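Local coordinates for basic blue protein (PDB 2CBP) that binds a single type 1 copper ion and probably carries electrons, as a small blue copper protein of the phytocyanin family, at residues Y3-S8 with D28-N33; G9-N14 with F32-S37; S17-K22 with M89-N94. All blocks are in the same frame, centred on the assembly; numbering follows the deposited sequence. Where two conformers were deposited one is given.

Interaction 1: residues Y3-S8 with D28-N33; sequences YVVGGS and DILLFN
With CG1 anti to the backbone N (chi1 177°), the CG2 methyl of Val5 stands anti to the carbonyl carbon and meets the Phe32 ring. The Phe32 ring, with its CG beside the backbone N (chi1 -64°), receives that methyl over the centre of one face. This is a CH-pi contact, with Val5 CG2 3.9 Å from the Phe32 ring centroid. The same methyl touches Leu30 CB at 4.0 Å. Tyr3 CB packs on Leu30 CD2, on the same side of the sheet. At the start of 28-33, the edge of the Tyr3 ring reaches the Asp28 carboxylate, with Tyr3 CE1 3.6 Å from Asp28 OD2. The ring and carboxylate planes are 46° apart. Asp28 OD2 accepts a hydrogen bond from Arg25 N, and OD1 one from Ala1 N.

The backbones form a parallel ladder in one sheet of the cupredoxin-type beta sandwich. Strand 2-4 is an edge strand and strand 29-33 the middle one. Tyr3 N donates to Ile29 O at 2.9 Å, and Leu31 N donates to Tyr3 O at 2.8 Å. Val5 N then donates to Leu31 O at 3.0 Å. The first segment leaves the ladder through a type II turn from Val4 to Gly7, closed by Gly7 N donating to Val4 O. One water bridges the diverging backbones, donating to Val5 O and Leu31 O and accepting from Asn33 N. A second water joins Gly7 O to Asn33 ND2. On the opposite face of the sheet from Tyr3 and Leu30, Val4 CG1 lies 3.6 Å from Asn33 ND2.

Interaction 2: residues G9-N14 with F32-S37; sequences GGWTFN and FNYNPS. Residue 37 of segment 32-37 comes from a tag, linker or insertion.
Trp11 N donates to Asn33 O at 3.0 Å, with an N-H...O angle of 154°, just where the strand 29-33 ends and the loop 9-14 runs beside it. The donor is tilted somewhat from the carbonyl plane. Gly10 has positive phi, and a side chain there would run into Asn33 O. Trp11, Phe32 and Tyr34 form an aromatic cluster whose Trp11 side borders the copper site of this phytocyanin.

The Trp11 indole takes the edge of Phe32 over one face. This is an edge-to-face pair, with planes at 87°. Phe32 CD2 lies 3.7 Å from Trp11 CD2 and is offset toward the rim of the indole. The indole in turn points its own edge at Tyr34, in an offset edge-to-face pair with planes at 74°. Trp11 NE1 donates to Asn40 O, and the indole also touches the copper ligand Met89. An alanine in place of Trp11 would probably leave the Phe32 edge without the face it points at, open a gap beside Met89, and leave Asn40 O without this donor.

Tyr34 OH is hydrogen-bonded to Asp66 OD2, and the Tyr34 side chain touches His39, another copper ligand. The closest approach of Tyr34 to the indole is Tyr34 CD1 to Trp11 CD1, at 3.7 Å.

Interaction 3: residues S17-K22 with M89-N94; sequences SWPKGK and MKIAVN
One residue into a type I turn from Ser17 to Lys20, Trp18 meets Ile91 loosely, with Trp18 CZ3 4.5 Å from Ile91 CD1. The turn is closed by Lys20 N donating to Ser17 O.

Pro19 carries most of the contact. Its ring lies across Ile91, with Pro19 CG 3.8 Å from Ile91 CG2. Pro19 CD touches the same methyl at 3.9 Å. Pro19 CB and CG also rest against the backbone of the strand, each 3.6 Å from Ala92 O. Val93 adds a looser apolar touch, with its CG1 4.3 Å from Pro19 CG. The grip between the segments is therefore mainly apolar packing.

A second turn, of type II, runs from Pro19 to Lys22 and is closed by Lys22 N donating to Pro19 O. Gly21 has positive phi within it. The Lys22 side chain folds back over Trp18, and its CE sits over one face of the indole, toward the rim. Lys22 NZ donates to Trp18 O at 2.6 Å, so the lysine ties the two turns together.

The strand 90-95 is an edge strand of the four-stranded antiparallel sheet, beside strand 73-78, and Met89 just before it is a copper ligand. Ile91 also touches Leu30 and Phe32 of strand 29-33, so it lies between the two sheets, with the loop 17-22 packed against it.

From the N terminus, strand 2-4 pairs with strand 29-33 in interaction 1 and closes a long loop. Interaction 2 starts later, at 9-14, and ends on the same stretch, overlapping the end of strand 29-33 and sharing Phe32 and Asn33. The loop 17-22 lies between these partners in sequence, but its own partner is near the C terminus. Interaction 3 therefore crosses both others and closes the longest loop. Trp18 packs on Tyr3 and Val5, joining interactions 1 and 3. Trp11 packs on Val5 and Met89, joining all three. Together they tie the two sheets and the copper end of the fold.

Interaction 1: residues Y3-S8 with D28-N33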
loop_
_atom_site.group_PDB
_atom_site.type_symbol
_atom_site.label_atom_id
_atom_site.label_comp_id
_atom_site.label_asym_id
_atom_site.label_seq_id
_atom_site.Cartn_x
_atom_site.Cartn_y
_atom_site.Cartn_z
ATOM N N TYR A 3 5.036 10.353 3.780
ATOM C CA TYR A 3 4.129 9.781 4.759
ATOM C C TYR A 3 4.612 8.349 5.075
ATOM O O TYR A 3 4.960 7.631 4.137
ATOM C CB TYR A 3 2.675 9.691 4.269
ATOM C CG TYR A 3 2.091 11.063 3.986
ATOM C CD1 TYR A 3 2.398 11.744 2.814
ATOM C CD2 TYR A 3 1.259 11.673 4.922
ATOM C CE1 TYR A 3 1.891 13.008 2.549
ATOM C CE2 TYR A 3 0.738 12.948 4.674
ATOM C CZ TYR A 3 1.059 13.600 3.487
ATOM O OH TYR A 3 0.560 14.846 3.227
ATOM N N VAL A 4 4.585 8.056 6.352
ATOM C CA VAL A 4 4.974 6.711 6.811
ATOM C C VAL A 4 3.647 5.952 7.028
ATOM O O VAL A 4 2.857 6.237 7.940
ATOM C CB VAL A 4 5.882 6.756 8.042
ATOM C CG1 VAL A 4 6.329 5.342 8.445
ATOM C CG2 VAL A 4 7.061 7.692 7.846
ATOM N N VAL A 5 3.427 5.026 6.127
ATOM C CA VAL A 5 2.215 4.186 6.174
ATOM C C VAL A 5 2.098 3.438 7.491
ATOM O O VAL A 5 3.013 2.686 7.892
ATOM C CB VAL A 5 2.238 3.211 4.973
ATOM C CG1 VAL A 5 1.028 2.272 5.039
ATOM C CG2 VAL A 5 2.349 3.930 3.659
ATOM N N GLY A 6 0.984 3.617 8.166
ATOM C CA GLY A 6 0.684 2.984 9.446
ATOM C C GLY A 6 1.372 3.643 10.627
ATOM O O GLY A 6 1.292 3.123 11.778
ATOM N N GLY A 7 2.026 4.771 10.391
ATOM C CA GLY A 7 2.724 5.462 11.509
ATOM C C GLY A 7 3.799 4.569 12.142
ATOM O O GLY A 7 4.555 3.860 11.446
ATOM N N SER A 8 3.838 4.597 13.477
ATOM C CA SER A 8 4.833 3.826 14.215
ATOM C C SER A 8 4.682 2.326 14.075
ATOM O O SER A 8 5.705 1.605 14.249
ATOM C CB SER A 8 4.919 4.325 15.659
ATOM O OG SER A 8 5.477 5.646 15.607
ATOM N N ASP A 28 3.916 13.036 -3.935
ATOM C CA ASP A 28 4.107 12.689 -2.504
ATOM C C ASP A 28 4.684 11.252 -2.521
ATOM O O ASP A 28 4.559 10.510 -3.512
ATOM C CB ASP A 28 2.854 12.816 -1.689
ATOM C CG ASP A 28 2.448 14.202 -1.267
ATOM O OD1 ASP A 28 3.252 15.159 -1.532
ATOM O OD2 ASP A 28 1.391 14.426 -0.667
ATOM N N ILE A 29 5.325 10.899 -1.428
ATOM C CA ILE A 29 5.945 9.601 -1.229
ATOM C C ILE A 29 5.337 8.859 -0.034
ATOM O O ILE A 29 5.140 9.408 1.046
ATOM C CB ILE A 29 7.455 9.717 -0.960
ATOM C CG1 ILE A 29 8.109 10.331 -2.183
ATOM C CG2 ILE A 29 8.084 8.366 -0.660
ATOM C CD1 ILE A 29 9.514 10.883 -1.949
ATOM N N LEU A 30 5.064 7.574 -0.291
ATOM C CA LEU A 30 4.550 6.683 0.741
ATOM C C LEU A 30 5.771 5.795 1.106
ATOM O O LEU A 30 6.401 5.257 0.188
ATOM C CB LEU A 30 3.405 5.795 0.334
ATOM C CG LEU A 30 2.102 6.461 -0.088
ATOM C CD1 LEU A 30 1.025 5.416 -0.174
ATOM C CD2 LEU A 30 1.721 7.571 0.839
ATOM N N LEU A 31 6.029 5.748 2.380
ATOM C CA LEU A 31 7.148 4.940 2.920
ATOM C C LEU A 31 6.564 3.754 3.692
ATOM O O LEU A 31 5.840 3.927 4.668
ATOM C CB LEU A 31 8.033 5.804 3.784
ATOM C CG LEU A 31 9.385 5.234 4.205
ATOM C CD1 LEU A 31 10.332 6.392 4.396
ATOM C CD2 LEU A 31 9.294 4.380 5.442
ATOM N N PHE A 32 6.927 2.570 3.220
ATOM C CA PHE A 32 6.470 1.296 3.759
ATOM C C PHE A 32 7.584 0.555 4.501
ATOM O O PHE A 32 8.557 0.150 3.856
ATOM C CB PHE A 32 5.966 0.387 2.609
ATOM C CG PHE A 32 4.760 0.851 1.842
ATOM C CD1 PHE A 32 4.871 1.771 0.815
ATOM C CD2 PHE A 32 3.493 0.330 2.154
ATOM C CE1 PHE A 32 3.750 2.209 0.109
ATOM C CE2 PHE A 32 2.356 0.740 1.450
ATOM C CZ PHE A 32 2.505 1.679 0.422
ATOM N N ASN A 33 7.348 0.392 5.792
ATOM C CA ASN A 33 8.281 -0.318 6.672
ATOM C C ASN A 33 7.695 -1.666 7.113
ATOM O O ASN A 33 6.593 -1.659 7.707
ATOM C CB ASN A 33 8.597 0.479 7.937
ATOM C CG ASN A 33 9.375 1.758 7.724
ATOM O OD1 ASN A 33 10.372 1.791 6.996
ATOM N ND2 ASN A 33 8.911 2.784 8.402
HETATM O O HOH W 1 5.609 2.182 6.860
HETATM O O HOH W 2 7.090 2.591 10.684
#

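Interaction 2: residues G9-N14 with F32-S37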
loop_
_atom_site.group_PDB
_atom_site.type_symbol
_atom_site.label_atom_id
_atom_site.label_comp_id
_atom_site.label_asym_id
_atom_site.label_seq_id
_atom_site.Cartn_x
_atom_site.Cartn_y
_atom_site.Cartn_z
ATOM N N GLY A 9 3.512 1.871 13.736
ATOM C CA GLY A 9 3.254 0.432 13.542
ATOM C C GLY A 9 3.718 -0.112 12.197
ATOM O O GLY A 9 3.843 -1.349 12.025
ATOM N N GLY A 10 3.987 0.781 11.251
ATOM C CA GLY A 10 4.425 0.461 9.922
ATOM C C GLY A 10 3.297 -0.227 9.129
ATOM O O GLY A 10 2.143 -0.152 9.522
ATOM N N TRP A 11 3.720 -0.838 8.062
ATOM C CA TRP A 11 2.868 -1.578 7.090
ATOM C C TRP A 11 2.515 -2.899 7.771
ATOM O O TRP A 11 3.387 -3.736 7.959
ATOM C CB TRP A 11 3.573 -1.700 5.769
ATOM C CG TRP A 11 2.998 -2.450 4.634
ATOM C CD1 TRP A 11 3.603 -3.427 3.916
ATOM C CD2 TRP A 11 1.703 -2.267 4.037
ATOM N NE1 TRP A 11 2.791 -3.884 2.879
ATOM C CE2 TRP A 11 1.612 -3.171 2.953
ATOM C CE3 TRP A 11 0.644 -1.414 4.311
ATOM C CZ2 TRP A 11 0.485 -3.260 2.154
ATOM C CZ3 TRP A 11 -0.487 -1.498 3.501
ATOM C CH2 TRP A 11 -0.565 -2.407 2.457
ATOM N N THR A 12 1.246 -2.986 8.131
ATOM C CA THR A 12 0.759 -4.183 8.850
ATOM C C THR A 12 -0.706 -4.442 8.605
ATOM O O THR A 12 -1.334 -3.790 7.742
ATOM C CB THR A 12 1.124 -3.927 10.324
ATOM O OG1 THR A 12 0.910 -5.157 10.976
ATOM C CG2 THR A 12 0.314 -2.795 10.947
ATOM N N PHE A 13 -1.259 -5.387 9.344
ATOM C CA PHE A 13 -2.656 -5.811 9.268
ATOM C C PHE A 13 -3.647 -4.736 9.706
ATOM O O PHE A 13 -3.301 -3.820 10.462
ATOM C CB PHE A 13 -2.871 -7.086 10.107
ATOM C CG PHE A 13 -2.006 -8.253 9.729
ATOM C CD1 PHE A 13 -2.352 -9.070 8.661
ATOM C CD2 PHE A 13 -0.848 -8.536 10.462
ATOM C CE1 PHE A 13 -1.557 -10.161 8.310
ATOM C CE2 PHE A 13 -0.039 -9.624 10.126
ATOM C CZ PHE A 13 -0.407 -10.433 9.038
ATOM N N ASN A 14 -4.869 -4.905 9.225
ATOM C CA ASN A 14 -5.973 -3.975 9.554
ATOM C C ASN A 14 -5.442 -2.533 9.540
ATOM O O ASN A 14 -5.389 -1.877 10.602
ATOM C CB ASN A 14 -6.605 -4.337 10.898
ATOM C CG ASN A 14 -7.480 -5.560 10.953
ATOM O OD1 ASN A 14 -7.120 -6.611 11.527
ATOM N ND2 ASN A 14 -8.678 -5.447 10.368
ATOM N N PHE A 32 6.927 2.570 3.220
ATOM C CA PHE A 32 6.470 1.296 3.759
ATOM C C PHE A 32 7.584 0.555 4.501
ATOM O O PHE A 32 8.557 0.150 3.856
ATOM C CB PHE A 32 5.966 0.387 2.609
ATOM C CG PHE A 32 4.760 0.851 1.842
ATOM C CD1 PHE A 32 4.871 1.771 0.815
ATOM C CD2 PHE A 32 3.493 0.330 2.154
ATOM C CE1 PHE A 32 3.750 2.209 0.109
ATOM C CE2 PHE A 32 2.356 0.740 1.450
ATOM C CZ PHE A 32 2.505 1.679 0.422
ATOM N N ASN A 33 7.348 0.392 5.792
ATOM C CA ASN A 33 8.281 -0.318 6.672
ATOM C C ASN A 33 7.695 -1.666 7.113
ATOM O O ASN A 33 6.593 -1.659 7.707
ATOM C CB ASN A 33 8.597 0.479 7.937
ATOM C CG ASN A 33 9.375 1.758 7.724
ATOM O OD1 ASN A 33 10.372 1.791 6.996
ATOM N ND2 ASN A 33 8.911 2.784 8.402
ATOM N N TYR A 34 8.471 -2.711 6.885
ATOM C CA TYR A 34 8.039 -4.061 7.287
ATOM C C TYR A 34 9.157 -5.077 7.144
ATOM O O TYR A 34 10.222 -4.804 6.547
ATOM C CB TYR A 34 6.830 -4.489 6.355
ATOM C CG TYR A 34 7.298 -4.448 4.934
ATOM C CD1 TYR A 34 7.329 -3.254 4.192
ATOM C CD2 TYR A 34 7.754 -5.619 4.288
ATOM C CE1 TYR A 34 7.796 -3.215 2.914
ATOM C CE2 TYR A 34 8.226 -5.576 2.994
ATOM C CZ TYR A 34 8.248 -4.374 2.290
ATOM O OH TYR A 34 8.746 -4.422 1.013
ATOM N N ASN A 35 8.866 -6.264 7.656
ATOM C CA ASN A 35 9.767 -7.433 7.573
ATOM C C ASN A 35 9.465 -8.164 6.272
ATOM O O ASN A 35 8.419 -8.819 6.246
ATOM C CB ASN A 35 9.475 -8.348 8.765
ATOM C CG ASN A 35 10.421 -9.554 8.774
ATOM O OD1 ASN A 35 10.983 -9.943 7.743
ATOM N ND2 ASN A 35 10.598 -10.124 9.963
ATOM N N PRO A 36 10.314 -8.083 5.287
ATOM C CA PRO A 36 10.109 -8.707 3.978
ATOM C C PRO A 36 9.999 -10.198 3.948
ATOM O O PRO A 36 9.584 -10.732 2.879
ATOM C CB PRO A 36 11.230 -8.171 3.069
ATOM C CG PRO A 36 12.319 -7.783 4.050
ATOM C CD PRO A 36 11.573 -7.295 5.283
ATOM N N SER A 37 10.350 -10.847 5.029
ATOM C CA SER A 37 10.204 -12.314 5.115
ATOM C C SER A 37 8.718 -12.645 5.370
ATOM O O SER A 37 8.300 -13.781 5.106
ATOM C CB SER A 37 11.086 -12.919 6.189
ATOM O OG SER A 37 10.579 -12.724 7.483
#

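Interaction 3: residues S17-K22 with M89-N94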
loop_
_atom_site.group_PDB
_atom_site.type_symbol
_atom_site.label_atom_id
_atom_site.label_comp_id
_atom_site.label_asym_id
_atom_site.label_seq_id
_atom_site.Cartn_x
_atom_site.Cartn_y
_atom_site.Cartn_z
ATOM N N SER A 17 -7.615 1.795 7.065
ATOM C CA SER A 17 -8.066 3.032 7.681
ATOM C C SER A 17 -7.092 4.188 7.717
ATOM O O SER A 17 -7.506 5.374 7.808
ATOM C CB SER A 17 -8.463 2.612 9.131
ATOM O OG SER A 17 -7.688 1.449 9.473
ATOM N N TRP A 18 -5.816 3.874 7.646
ATOM C CA TRP A 18 -4.710 4.825 7.718
ATOM C C TRP A 18 -4.861 6.058 6.842
ATOM O O TRP A 18 -4.637 7.190 7.326
ATOM C CB TRP A 18 -3.334 4.116 7.556
ATOM C CG TRP A 18 -2.245 5.127 7.589
ATOM C CD1 TRP A 18 -1.652 5.729 8.656
ATOM C CD2 TRP A 18 -1.649 5.714 6.410
ATOM N NE1 TRP A 18 -0.704 6.631 8.223
ATOM C CE2 TRP A 18 -0.684 6.650 6.874
ATOM C CE3 TRP A 18 -1.833 5.527 5.058
ATOM C CZ2 TRP A 18 0.100 7.394 5.995
ATOM C CZ3 TRP A 18 -1.037 6.266 4.187
ATOM C CH2 TRP A 18 -0.106 7.172 4.643
ATOM N N PRO A 19 -5.243 5.907 5.597
ATOM C CA PRO A 19 -5.425 6.993 4.647
ATOM C C PRO A 19 -6.482 8.014 5.049
ATOM O O PRO A 19 -6.463 9.149 4.562
ATOM C CB PRO A 19 -5.868 6.280 3.351
ATOM C CG PRO A 19 -5.243 4.885 3.453
ATOM C CD PRO A 19 -5.514 4.584 4.938
ATOM N N LYS A 20 -7.373 7.590 5.911
ATOM C CA LYS A 20 -8.482 8.411 6.380
ATOM C C LYS A 20 -7.996 9.726 6.977
ATOM O O LYS A 20 -7.206 9.786 7.928
ATOM C CB LYS A 20 -9.383 7.662 7.363
ATOM C CG LYS A 20 -10.659 8.437 7.661
ATOM C CD LYS A 20 -11.443 7.974 8.866
ATOM C CE LYS A 20 -12.518 8.981 9.265
ATOM N NZ LYS A 20 -11.908 10.279 9.682
ATOM N N GLY A 21 -8.497 10.793 6.367
ATOM C CA GLY A 21 -8.221 12.162 6.735
ATOM C C GLY A 21 -6.933 12.743 6.208
ATOM O O GLY A 21 -6.511 13.825 6.695
ATOM N N LYS A 22 -6.313 12.063 5.252
ATOM C CA LYS A 22 -5.045 12.592 4.671
ATOM C C LYS A 22 -5.340 13.076 3.272
ATOM O O LYS A 22 -6.196 12.525 2.566
ATOM C CB LYS A 22 -3.944 11.570 4.742
ATOM C CG LYS A 22 -3.827 11.086 6.227
ATOM C CD LYS A 22 -2.577 10.252 6.377
ATOM C CE LYS A 22 -2.262 9.890 7.796
ATOM N NZ LYS A 22 -3.374 9.197 8.472
ATOM N N MET A 89 -4.766 -5.737 5.068
ATOM C CA MET A 89 -3.404 -5.264 4.727
ATOM C C MET A 89 -3.459 -4.764 3.272
ATOM O O MET A 89 -3.043 -5.378 2.310
ATOM C CB MET A 89 -2.353 -6.320 5.006
ATOM C CG MET A 89 -0.972 -5.753 4.876
ATOM S SD MET A 89 0.251 -6.747 5.776
ATOM C CE MET A 89 1.683 -5.651 5.425
ATOM N N LYS A 90 -4.103 -3.588 3.186
ATOM C CA LYS A 90 -4.325 -2.889 1.916
ATOM C C LYS A 90 -4.718 -1.438 2.175
ATOM O O LYS A 90 -5.291 -1.128 3.232
ATOM C CB LYS A 90 -5.491 -3.566 1.136
ATOM C CG LYS A 90 -6.766 -3.509 1.938
ATOM C CD LYS A 90 -8.068 -3.660 1.262
ATOM C CE LYS A 90 -8.326 -4.908 0.510
ATOM N NZ LYS A 90 -9.782 -4.987 0.119
ATOM N N ILE A 91 -4.368 -0.579 1.211
ATOM C CA ILE A 91 -4.703 0.842 1.306
ATOM C C ILE A 91 -5.025 1.372 -0.088
ATOM O O ILE A 91 -4.503 0.954 -1.125
ATOM C CB ILE A 91 -3.677 1.761 1.950
ATOM C CG1 ILE A 91 -2.349 1.633 1.235
ATOM C CG2 ILE A 91 -3.551 1.506 3.447
ATOM C CD1 ILE A 91 -1.222 2.603 1.608
ATOM N N ALA A 92 -5.917 2.369 -0.034
ATOM C CA ALA A 92 -6.320 3.064 -1.272
ATOM C C ALA A 92 -6.069 4.574 -0.989
ATOM O O ALA A 92 -6.464 5.058 0.056
ATOM C CB ALA A 92 -7.727 2.771 -1.683
ATOM N N VAL A 93 -5.430 5.207 -1.979
ATOM C CA VAL A 93 -5.148 6.650 -1.854
ATOM C C VAL A 93 -5.496 7.358 -3.169
ATOM O O VAL A 93 -5.521 6.748 -4.250
ATOM C CB VAL A 93 -3.693 6.879 -1.418
ATOM C CG1 VAL A 93 -3.265 6.023 -0.232
ATOM C CG2 VAL A 93 -2.706 6.700 -2.558
ATOM N N ASN A 94 -5.732 8.648 -3.025
ATOM C CA ASN A 94 -6.025 9.518 -4.187
ATOM C C ASN A 94 -5.060 10.723 -4.087
ATOM O O ASN A 94 -5.079 11.373 -3.037
ATOM C CB ASN A 94 -7.468 9.975 -4.278
ATOM C CG ASN A 94 -7.675 10.764 -5.593
ATOM O OD1 ASN A 94 -7.444 10.231 -6.673
ATOM N ND2 ASN A 94 -8.131 12.001 -5.454
#